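PDB 6H21: probable ss-1,3-N-acetylglucosaminyltransferase from Staphylococcus aureus subsp. aureus N315, which belongs to the GT-A clan of glycosyltransferases, with a family 2 glycosyltransferase region followed by a helical linker domain of the TarS type. Local coordinates for residues E265-A271 against P312-Y318; T275-R280 against Y318-F323; L301-S305 against I330-L335. All coordinates share one frame. Residues are numbered along the deposited sequence.

Contact 1 (E265-A271 against P312-Y318)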
loop_
_atom_site.group_PDB
_atom_site.type_symbol
_atom_site.label_atom_id
_atom_site.label_comp_id
_atom_site.label_asym_id
_atom_site.label_seq_id
_atom_site.Cartn_x
_atom_site.Cartn_y
_atom_site.Cartn_z
ATOM N N GLU C 265 32.007 -4.086 2.023
ATOM C CA GLU C 265 30.808 -4.396 2.803
ATOM C C GLU C 265 30.635 -3.371 3.928
ATOM O O GLU C 265 29.514 -3.010 4.274
ATOM C CB GLU C 265 30.889 -5.815 3.369
ATOM C CG GLU C 265 29.549 -6.344 3.815
ATOM C CD GLU C 265 28.496 -6.389 2.716
ATOM O OE1 GLU C 265 28.854 -6.682 1.563
ATOM O OE2 GLU C 265 27.321 -6.142 3.012
ATOM N N LYS C 266 31.758 -2.937 4.504
ATOM C CA LYS C 266 31.809 -1.865 5.513
ATOM C C LYS C 266 31.267 -0.555 4.923
ATOM O O LYS C 266 30.542 0.186 5.608
ATOM C CB LYS C 266 33.240 -1.695 6.039
ATOM C CG LYS C 266 33.405 -0.728 7.209
ATOM C CD LYS C 266 32.520 -1.017 8.422
ATOM C CE LYS C 266 32.604 0.079 9.467
ATOM N NZ LYS C 266 31.749 -0.202 10.639
ATOM N N ARG C 267 31.614 -0.255 3.663
ATOM C CA ARG C 267 31.058 0.938 2.975
ATOM C C ARG C 267 29.531 0.822 2.800
ATOM O O ARG C 267 28.785 1.807 3.037
ATOM C CB ARG C 267 31.788 1.135 1.645
ATOM C CG ARG C 267 33.244 1.547 1.807
ATOM C CD ARG C 267 34.023 1.365 0.526
ATOM N NE ARG C 267 35.357 1.931 0.598
ATOM C CZ ARG C 267 36.213 1.921 -0.416
ATOM N NH1 ARG C 267 35.889 1.294 -1.536
ATOM N NH2 ARG C 267 37.379 2.532 -0.300
ATOM N N HIS C 268 29.057 -0.362 2.378
ATOM C CA HIS C 268 27.625 -0.650 2.261
ATOM C C HIS C 268 26.927 -0.398 3.598
ATOM O O HIS C 268 25.848 0.170 3.643
ATOM C CB HIS C 268 27.360 -2.092 1.812
ATOM C CG HIS C 268 27.800 -2.418 0.423
ATOM N ND1 HIS C 268 27.718 -1.506 -0.618
ATOM C CD2 HIS C 268 28.296 -3.563 -0.110
ATOM C CE1 HIS C 268 28.179 -2.066 -1.724
ATOM N NE2 HIS C 268 28.522 -3.337 -1.442
ATOM N N GLN C 269 27.557 -0.841 4.687
ATOM C CA GLN C 269 26.988 -0.702 6.028
ATOM C C GLN C 269 26.890 0.779 6.403
ATOM O O GLN C 269 25.874 1.208 6.907
ATOM C CB GLN C 269 27.824 -1.434 7.071
ATOM C CG GLN C 269 27.215 -1.366 8.462
ATOM C CD GLN C 269 28.173 -1.856 9.516
ATOM O OE1 GLN C 269 29.341 -1.460 9.559
ATOM N NE2 GLN C 269 27.680 -2.733 10.374
ATOM N N LEU C 270 27.970 1.538 6.183
ATOM C CA LEU C 270 27.965 2.965 6.523
ATOM C C LEU C 270 26.906 3.715 5.696
ATOM O O LEU C 270 26.224 4.586 6.206
ATOM C CB LEU C 270 29.366 3.529 6.287
ATOM C CG LEU C 270 30.407 3.107 7.318
ATOM C CD1 LEU C 270 31.802 3.443 6.827
ATOM C CD2 LEU C 270 30.138 3.761 8.667
ATOM N N ALA C 271 26.824 3.386 4.408
ATOM C CA ALA C 271 25.878 3.968 3.480
ATOM C C ALA C 271 24.432 3.677 3.924
ATOM O O ALA C 271 23.581 4.561 3.868
ATOM C CB ALA C 271 26.162 3.444 2.098
ATOM N N PRO C 312 24.560 1.825 -4.117
ATOM C CA PRO C 312 24.354 0.387 -4.299
ATOM C C PRO C 312 23.232 -0.172 -3.410
ATOM O O PRO C 312 23.090 0.208 -2.250
ATOM C CB PRO C 312 25.715 -0.226 -3.937
ATOM C CG PRO C 312 26.718 0.894 -4.177
ATOM C CD PRO C 312 25.971 2.169 -3.860
ATOM N N ARG C 313 22.436 -1.056 -4.013
ATOM C CA ARG C 313 21.323 -1.714 -3.376
ATOM C C ARG C 313 21.838 -2.599 -2.234
ATOM O O ARG C 313 21.109 -2.860 -1.306
ATOM C CB ARG C 313 20.538 -2.513 -4.417
ATOM C CG ARG C 313 19.495 -1.679 -5.145
ATOM C CD ARG C 313 18.609 -2.498 -6.066
ATOM N NE ARG C 313 17.529 -1.678 -6.596
ATOM C CZ ARG C 313 16.353 -1.500 -6.002
ATOM N NH1 ARG C 313 16.144 -1.966 -4.781
ATOM N NH2 ARG C 313 15.402 -0.824 -6.617
ATOM N N ASP C 314 23.111 -3.001 -2.298
ATOM C CA ASP C 314 23.747 -3.828 -1.262
ATOM C C ASP C 314 23.726 -3.123 0.108
ATOM O O ASP C 314 23.850 -3.793 1.143
ATOM C CB ASP C 314 25.172 -4.208 -1.678
ATOM C CG ASP C 314 25.253 -5.356 -2.677
ATOM O OD1 ASP C 314 24.286 -6.143 -2.798
ATOM O OD2 ASP C 314 26.263 -5.467 -3.326
ATOM N N SER C 315 23.560 -1.787 0.120
ATOM C CA SER C 315 23.482 -1.013 1.374
ATOM C C SER C 315 22.103 -1.129 2.032
ATOM O O SER C 315 21.993 -0.815 3.196
ATOM C CB SER C 315 23.835 0.442 1.156
ATOM O OG SER C 315 22.869 1.091 0.348
ATOM N N ASP C 316 21.068 -1.494 1.259
ATOM C CA ASP C 316 19.687 -1.445 1.696
ATOM C C ASP C 316 19.422 -2.409 2.858
ATOM O O ASP C 316 18.630 -2.100 3.696
ATOM C CB ASP C 316 18.707 -1.726 0.544
ATOM C CG ASP C 316 18.680 -0.607 -0.491
ATOM O OD1 ASP C 316 19.353 0.425 -0.228
ATOM O OD2 ASP C 316 17.946 -0.759 -1.531
ATOM N N LYS C 317 20.081 -3.566 2.899
ATOM C CA LYS C 317 19.885 -4.517 3.984
ATOM C C LYS C 317 20.344 -3.926 5.320
ATOM O O LYS C 317 19.994 -4.455 6.349
ATOM C CB LYS C 317 20.629 -5.829 3.720
ATOM C CG LYS C 317 22.150 -5.760 3.634
ATOM C CD LYS C 317 22.740 -7.130 3.338
ATOM C CE LYS C 317 24.222 -7.130 3.065
ATOM N NZ LYS C 317 24.514 -6.615 1.705
ATOM N N TYR C 318 21.128 -2.838 5.301
ATOM C CA TYR C 318 21.604 -2.236 6.528
ATOM C C TYR C 318 20.662 -1.126 7.010
ATOM O O TYR C 318 20.905 -0.551 8.033
ATOM C CB TYR C 318 23.035 -1.731 6.338
ATOM C CG TYR C 318 24.018 -2.853 6.145
ATOM C CD1 TYR C 318 24.348 -3.697 7.195
ATOM C CD2 TYR C 318 24.583 -3.099 4.904
ATOM C CE1 TYR C 318 25.244 -4.743 7.030
ATOM C CE2 TYR C 318 25.474 -4.143 4.720
ATOM C CZ TYR C 318 25.804 -4.969 5.784
ATOM O OH TYR C 318 26.695 -5.987 5.603
#
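His268, Tyr318 and Glu265 carry most of this contact, in which two turns of helix 264-281 pack against a short 3-10 segment, 313-318, and the proline before it. The backbones come close, with His268 CA 4.3 Å from Ser315 CA. His268 points toward the 3-10 segment, and its ring takes Asp314 CB over one face in a CH-pi contact, 3.5 Å from the ring centroid; Pro312 CB lies 3.8 Å from His268 CE1. The polar end of the ring is held from elsewhere, by a hydrogen bond between His268 ND1 and Tyr256 OH. Beside the ring, Ser315 CB sits 3.2 Å from His268 O and 3.9 Å from Ala271 CB, small side chains that let the two backbones approach. Tyr318 lies along the helix surface with Gln269 CA over one ring face, a CH-pi contact of 3.8 Å to the centroid. This places the phenol over the helix and brings Tyr318 OH to donate a 2.7 Å hydrogen bond to Glu265 OE2, near the plane of the ring. The same Glu265 OE2 forms a salt bridge with Lys317 NZ at 3.1 Å, weak as a hydrogen bond; Lys317 NZ also bonds Asp314 O at 3.0 Å, so the lysine bridges the Glu265 carboxylate and the backbone of the 3-10 segment. In the linker domain, the contact packs the loop between helices 294-308 and 324-332 onto helix 264-281, while Tyr256 of helix 242-256 touches Ala271, Pro312 and Ser315, and Leu327 of helix 324-332 meets Asp316.

Contact 2 (T275-R280 against Y318-F323)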
loop_
_atom_site.group_PDB
_atom_site.type_symbol
_atom_site.label_atom_id
_atom_site.label_comp_id
_atom_site.label_asym_id
_atom_site.label_seq_id
_atom_site.Cartn_x
_atom_site.Cartn_y
_atom_site.Cartn_z
ATOM N N THR C 275 21.573 6.243 5.162
ATOM C CA THR C 275 20.245 6.229 4.560
ATOM C C THR C 275 19.177 6.253 5.667
ATOM O O THR C 275 18.199 6.980 5.567
ATOM C CB THR C 275 20.070 5.048 3.592
ATOM O OG1 THR C 275 20.998 5.168 2.508
ATOM C CG2 THR C 275 18.660 4.988 3.043
ATOM N N THR C 276 19.377 5.454 6.720
ATOM C CA THR C 276 18.483 5.413 7.871
ATOM C C THR C 276 18.382 6.808 8.496
ATOM O O THR C 276 17.289 7.311 8.729
ATOM C CB THR C 276 18.921 4.369 8.908
ATOM O OG1 THR C 276 18.993 3.094 8.265
ATOM C CG2 THR C 276 17.992 4.278 10.102
ATOM N N ARG C 277 19.533 7.433 8.753
ATOM C CA ARG C 277 19.569 8.784 9.302
ATOM C C ARG C 277 18.788 9.749 8.392
ATOM O O ARG C 277 18.044 10.607 8.886
ATOM C CB ARG C 277 21.020 9.245 9.492
ATOM C CG ARG C 277 21.161 10.681 9.974
ATOM C CD ARG C 277 21.436 11.641 8.839
ATOM N NE ARG C 277 21.005 12.986 9.205
ATOM C CZ ARG C 277 20.499 13.873 8.354
ATOM N NH1 ARG C 277 20.018 15.013 8.826
ATOM N NH2 ARG C 277 20.453 13.609 7.050
ATOM N N LEU C 278 18.968 9.625 7.077
ATOM C CA LEU C 278 18.334 10.523 6.114
ATOM C C LEU C 278 16.799 10.385 6.157
ATOM O O LEU C 278 16.043 11.371 6.151
ATOM C CB LEU C 278 18.890 10.201 4.724
ATOM C CG LEU C 278 18.352 11.043 3.579
ATOM C CD1 LEU C 278 18.732 12.493 3.763
ATOM C CD2 LEU C 278 18.864 10.536 2.245
ATOM N N LEU C 279 16.329 9.144 6.182
ATOM C CA LEU C 279 14.896 8.857 6.262
ATOM C C LEU C 279 14.309 9.326 7.600
ATOM O O LEU C 279 13.152 9.719 7.632
ATOM C CB LEU C 279 14.683 7.355 6.055
ATOM C CG LEU C 279 14.905 6.885 4.620
ATOM C CD1 LEU C 279 14.823 5.375 4.525
ATOM C CD2 LEU C 279 13.900 7.535 3.675
ATOM N N ARG C 280 15.115 9.332 8.669
ATOM C CA ARG C 280 14.666 9.709 10.027
ATOM C C ARG C 280 14.654 11.231 10.245
ATOM O O ARG C 280 13.783 11.732 10.964
ATOM C CB ARG C 280 15.544 9.058 11.094
ATOM C CG ARG C 280 15.085 7.666 11.489
ATOM C CD ARG C 280 15.882 7.078 12.638
ATOM N NE ARG C 280 15.451 5.703 12.828
ATOM C CZ ARG C 280 16.214 4.711 13.281
ATOM N NH1 ARG C 280 17.514 4.902 13.472
ATOM N NH2 ARG C 280 15.661 3.538 13.546
ATOM N N TYR C 318 21.128 -2.838 5.301
ATOM C CA TYR C 318 21.604 -2.236 6.528
ATOM C C TYR C 318 20.662 -1.126 7.010
ATOM O O TYR C 318 20.905 -0.551 8.033
ATOM C CB TYR C 318 23.035 -1.731 6.338
ATOM C CG TYR C 318 24.018 -2.853 6.145
ATOM C CD1 TYR C 318 24.348 -3.697 7.195
ATOM C CD2 TYR C 318 24.583 -3.099 4.904
ATOM C CE1 TYR C 318 25.244 -4.743 7.030
ATOM C CE2 TYR C 318 25.474 -4.143 4.720
ATOM C CZ TYR C 318 25.804 -4.969 5.784
ATOM O OH TYR C 318 26.695 -5.987 5.603
ATOM N N VAL C 319 19.579 -0.852 6.286
ATOM C CA VAL C 319 18.635 0.190 6.675
ATOM C C VAL C 319 17.656 -0.411 7.691
ATOM O O VAL C 319 17.236 -1.558 7.515
ATOM C CB VAL C 319 17.895 0.712 5.433
ATOM C CG1 VAL C 319 16.749 1.634 5.790
ATOM C CG2 VAL C 319 18.861 1.360 4.455
ATOM N N THR C 320 17.272 0.355 8.719
ATOM C CA THR C 320 16.303 -0.127 9.684
ATOM C C THR C 320 15.040 -0.600 8.938
ATOM O O THR C 320 14.512 0.100 8.086
ATOM C CB THR C 320 16.053 0.919 10.777
ATOM O OG1 THR C 320 17.330 1.226 11.345
ATOM C CG2 THR C 320 15.146 0.411 11.883
ATOM N N GLN C 321 14.560 -1.800 9.279
ATOM C CA GLN C 321 13.677 -2.521 8.356
ATOM C C GLN C 321 12.283 -1.880 8.285
ATOM O O GLN C 321 11.638 -2.037 7.281
ATOM C CB GLN C 321 13.617 -4.027 8.650
ATOM C CG GLN C 321 14.701 -4.833 7.925
ATOM C CD GLN C 321 14.994 -4.427 6.490
ATOM O OE1 GLN C 321 14.271 -4.789 5.560
ATOM N NE2 GLN C 321 16.067 -3.671 6.278
ATOM N N ILE C 322 11.844 -1.131 9.295
ATOM C CA ILE C 322 10.579 -0.404 9.158
ATOM C C ILE C 322 10.600 0.479 7.897
ATOM O O ILE C 322 9.546 0.837 7.407
ATOM C CB ILE C 322 10.225 0.452 10.390
ATOM C CG1 ILE C 322 11.342 1.424 10.761
ATOM C CG2 ILE C 322 9.815 -0.414 11.562
ATOM C CD1 ILE C 322 10.916 2.489 11.749
ATOM N N PHE C 323 11.780 0.881 7.403
ATOM C CA PHE C 323 11.838 1.812 6.282
ATOM C C PHE C 323 11.911 1.087 4.932
ATOM O O PHE C 323 12.123 1.767 3.896
ATOM C CB PHE C 323 13.019 2.778 6.429
ATOM C CG PHE C 323 12.865 3.784 7.541
ATOM C CD1 PHE C 323 11.830 4.701 7.524
ATOM C CD2 PHE C 323 13.770 3.831 8.586
ATOM C CE1 PHE C 323 11.668 5.609 8.559
ATOM C CE2 PHE C 323 13.612 4.745 9.612
ATOM C CZ PHE C 323 12.549 5.618 9.605
#
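Apolar packing dominates where helix 264-281 meets the connection leading into helix 324-332. Phe323 inserts its side chain toward the helix: Leu279 CB lies over one face of the ring, a CH-pi contact of 4.1 Å to the centroid, and Leu279 CD1 reaches Phe323 CB at 3.7 Å. The aliphatic part of Arg280 flanks the same ring, with Arg280 CG 3.8 Å from Phe323 CZ. One turn earlier in the helix, Val319 fills the space beside Thr275, CG2 to CG2 at 3.9 Å, and Val319 CG1 is 4.4 Å from Leu279 CD1.

A single hydrogen bond joins the segments, from Thr320 N to Thr276 OG1 at 3.3 Å. Thr276 OG1 is also hydrogen-bonded to Gly272 O, one turn back in its own helix, so this hydroxyl links helix and loop backbones. Thr276 CG2 meets Thr320 OG1 at 3.4 Å, and Arg280 NH2 rests 3.6 Å from Thr320 CG2 while Arg280 NH1 bonds Tyr170 OH.

Phe323 is at the N-cap position of helix 324-332, and Phe323 N bonds Thr320 O at 2.9 Å, closing a tight turn. The arrangement is a loop-to-helix junction in a helical domain, with the aromatic residue there packed into the core.

Contact 3 (L301-S305 against I330-L335)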
loop_
_atom_site.group_PDB
_atom_site.type_symbol
_atom_site.label_atom_id
_atom_site.label_comp_id
_atom_site.label_asym_id
_atom_site.label_seq_id
_atom_site.Cartn_x
_atom_site.Cartn_y
_atom_site.Cartn_z
ATOM N N LEU C 301 10.762 14.301 -5.428
ATOM C CA LEU C 301 10.964 12.869 -5.402
ATOM C C LEU C 301 11.866 12.453 -6.563
ATOM O O LEU C 301 12.631 11.563 -6.399
ATOM C CB LEU C 301 9.625 12.135 -5.489
ATOM C CG LEU C 301 9.712 10.612 -5.583
ATOM C CD1 LEU C 301 10.400 10.009 -4.361
ATOM C CD2 LEU C 301 8.313 10.026 -5.742
ATOM N N ASN C 302 11.706 13.067 -7.736
ATOM C CA ASN C 302 12.604 12.782 -8.853
ATOM C C ASN C 302 14.087 12.989 -8.461
ATOM O O ASN C 302 14.919 12.158 -8.788
ATOM C CB ASN C 302 12.271 13.612 -10.086
ATOM C CG ASN C 302 13.008 13.095 -11.301
ATOM O OD1 ASN C 302 12.759 11.969 -11.745
ATOM N ND2 ASN C 302 13.933 13.886 -11.817
ATOM N N ASN C 303 14.405 14.084 -7.765
ATOM C CA ASN C 303 15.776 14.368 -7.331
ATOM C C ASN C 303 16.220 13.350 -6.279
ATOM O O ASN C 303 17.354 12.887 -6.317
ATOM C CB ASN C 303 15.916 15.786 -6.775
ATOM C CG ASN C 303 15.911 16.833 -7.867
ATOM O OD1 ASN C 303 16.530 16.630 -8.906
ATOM N ND2 ASN C 303 15.218 17.939 -7.653
ATOM N N PHE C 304 15.322 13.034 -5.335
ATOM C CA PHE C 304 15.605 12.097 -4.248
ATOM C C PHE C 304 15.922 10.736 -4.873
ATOM O O PHE C 304 16.912 10.109 -4.519
ATOM C CB PHE C 304 14.414 11.996 -3.282
ATOM C CG PHE C 304 14.693 11.428 -1.914
ATOM C CD1 PHE C 304 15.824 10.681 -1.652
ATOM C CD2 PHE C 304 13.778 11.606 -0.877
ATOM C CE1 PHE C 304 16.057 10.159 -0.391
ATOM C CE2 PHE C 304 14.019 11.092 0.386
ATOM C CZ PHE C 304 15.170 10.383 0.625
ATOM N N SER C 305 15.056 10.301 -5.796
ATOM C CA SER C 305 15.142 8.999 -6.446
ATOM C C SER C 305 16.455 8.891 -7.237
ATOM O O SER C 305 17.203 7.939 -7.115
ATOM C CB SER C 305 13.958 8.784 -7.345
ATOM O OG SER C 305 14.027 7.500 -7.940
ATOM N N ILE C 330 10.975 5.181 -2.943
ATOM C CA ILE C 330 11.878 6.259 -3.420
ATOM C C ILE C 330 12.712 5.749 -4.596
ATOM O O ILE C 330 12.815 6.434 -5.639
ATOM C CB ILE C 330 12.721 6.827 -2.270
ATOM C CG1 ILE C 330 11.812 7.530 -1.262
ATOM C CG2 ILE C 330 13.822 7.759 -2.802
ATOM C CD1 ILE C 330 12.412 7.725 0.092
ATOM N N ARG C 331 13.281 4.542 -4.471
ATOM C CA ARG C 331 14.068 3.973 -5.577
ATOM C C ARG C 331 13.211 3.875 -6.845
ATOM O O ARG C 331 13.707 4.128 -7.926
ATOM C CB ARG C 331 14.669 2.600 -5.257
ATOM C CG ARG C 331 15.795 2.633 -4.232
ATOM C CD ARG C 331 16.603 1.356 -4.200
ATOM N NE ARG C 331 17.779 1.448 -3.344
ATOM C CZ ARG C 331 18.971 1.886 -3.715
ATOM N NH1 ARG C 331 19.960 1.880 -2.835
ATOM N NH2 ARG C 331 19.153 2.348 -4.939
ATOM N N GLN C 332 11.936 3.484 -6.693
ATOM C CA GLN C 332 11.038 3.276 -7.837
ATOM C C GLN C 332 10.471 4.612 -8.351
ATOM O O GLN C 332 9.803 4.612 -9.370
ATOM C CB GLN C 332 9.874 2.350 -7.452
ATOM C CG GLN C 332 10.312 0.933 -7.080
ATOM C CD GLN C 332 10.943 0.188 -8.230
ATOM O OE1 GLN C 332 10.600 0.405 -9.382
ATOM N NE2 GLN C 332 11.902 -0.671 -7.935
ATOM N N ASN C 333 10.697 5.723 -7.633
ATOM C CA ASN C 333 10.233 7.070 -8.042
ATOM C C ASN C 333 8.697 7.045 -8.137
ATOM O O ASN C 333 8.122 7.500 -9.098
ATOM C CB ASN C 333 10.931 7.528 -9.339
ATOM C CG ASN C 333 10.811 9.012 -9.633
ATOM O OD1 ASN C 333 10.586 9.835 -8.738
ATOM N ND2 ASN C 333 11.012 9.375 -10.890
ATOM N N ASP C 334 8.042 6.512 -7.095
ATOM C CA ASP C 334 6.609 6.215 -7.092
ATOM C C ASP C 334 5.935 6.984 -5.953
ATOM O O ASP C 334 5.973 6.557 -4.806
ATOM C CB ASP C 334 6.380 4.710 -6.954
ATOM C CG ASP C 334 4.955 4.232 -7.224
ATOM O OD1 ASP C 334 3.984 4.803 -6.671
ATOM O OD2 ASP C 334 4.839 3.202 -7.896
ATOM N N LEU C 335 5.350 8.141 -6.285
ATOM C CA LEU C 335 4.857 9.043 -5.287
ATOM C C LEU C 335 3.726 8.370 -4.496
ATOM O O LEU C 335 3.665 8.530 -3.294
ATOM C CB LEU C 335 4.402 10.351 -5.941
ATOM C CG LEU C 335 3.779 11.361 -4.975
ATOM C CD1 LEU C 335 4.772 11.795 -3.906
ATOM C CD2 LEU C 335 3.227 12.576 -5.716
#
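At the apolar centre, Ile330 lies between Leu301 and Phe304, residues of successive turns of helix 294-308. Ile330 CG2 sits over one face of the Phe304 ring, a CH-pi contact of 4.0 Å to the centroid, and Ile330 CG1 is 4.2 Å from Leu301 CD1. Leu301 also reaches across the end of helix 324-332 to the start of the next, where its CD2 meets Leu335 CB at 3.9 Å. Phe245 stacks on Phe304 and Phe287 touches both leucines, extending this core.

Further out, Ser305 OG donates a 2.8 Å hydrogen bond to Ile330 O. That carbonyl also accepts Asn333 N at 3.0 Å, so it takes one hydrogen bond from the neighbouring helix and one from its own C-terminal turn. At the polar edge, Asn333 lays its side chain over helix 294-308: Asn333 OD1 is 3.4 Å from Leu301 CG, and Asn333 ND2 makes a weak 3.2 Å hydrogen bond to Asn302 OD1. Asp334 turns away and bonds Ala337 N.

Asn333, with a positive phi of 61°, closes a Schellman motif, and Asp334 follows as N-cap of helix 335-344. The arrangement is a Schellman C-cap running directly into an Asp N-cap, a tight interhelical turn packed against a third helix, 294-308.

The three contacts share one helical region, and their segments alternate along the chain. Contacts 1 and 2, centres 11 Å apart, both use helix 264-281 and share Tyr318, where the 3-10 segment gives way to the loop. Contact 3 meets contact 2 (centres 16 Å apart) through apolar side chains: Leu279 CD2 is 3.9 Å from Ile330 CD1, and Leu278 CD2 is 3.9 Å from Phe304 CE1. Contact 1, its centre about 19 Å from that of contact 3, reaches it by the salt bridge of Asp316 OD2 with Arg331 NE at 2.9 Å. All lie outside the uridine-diphosphate-N-acetylglucosamine pocket, formed by residues between 27 and 199; a separate manganese lies about 3 Å from the Asp334 side chain.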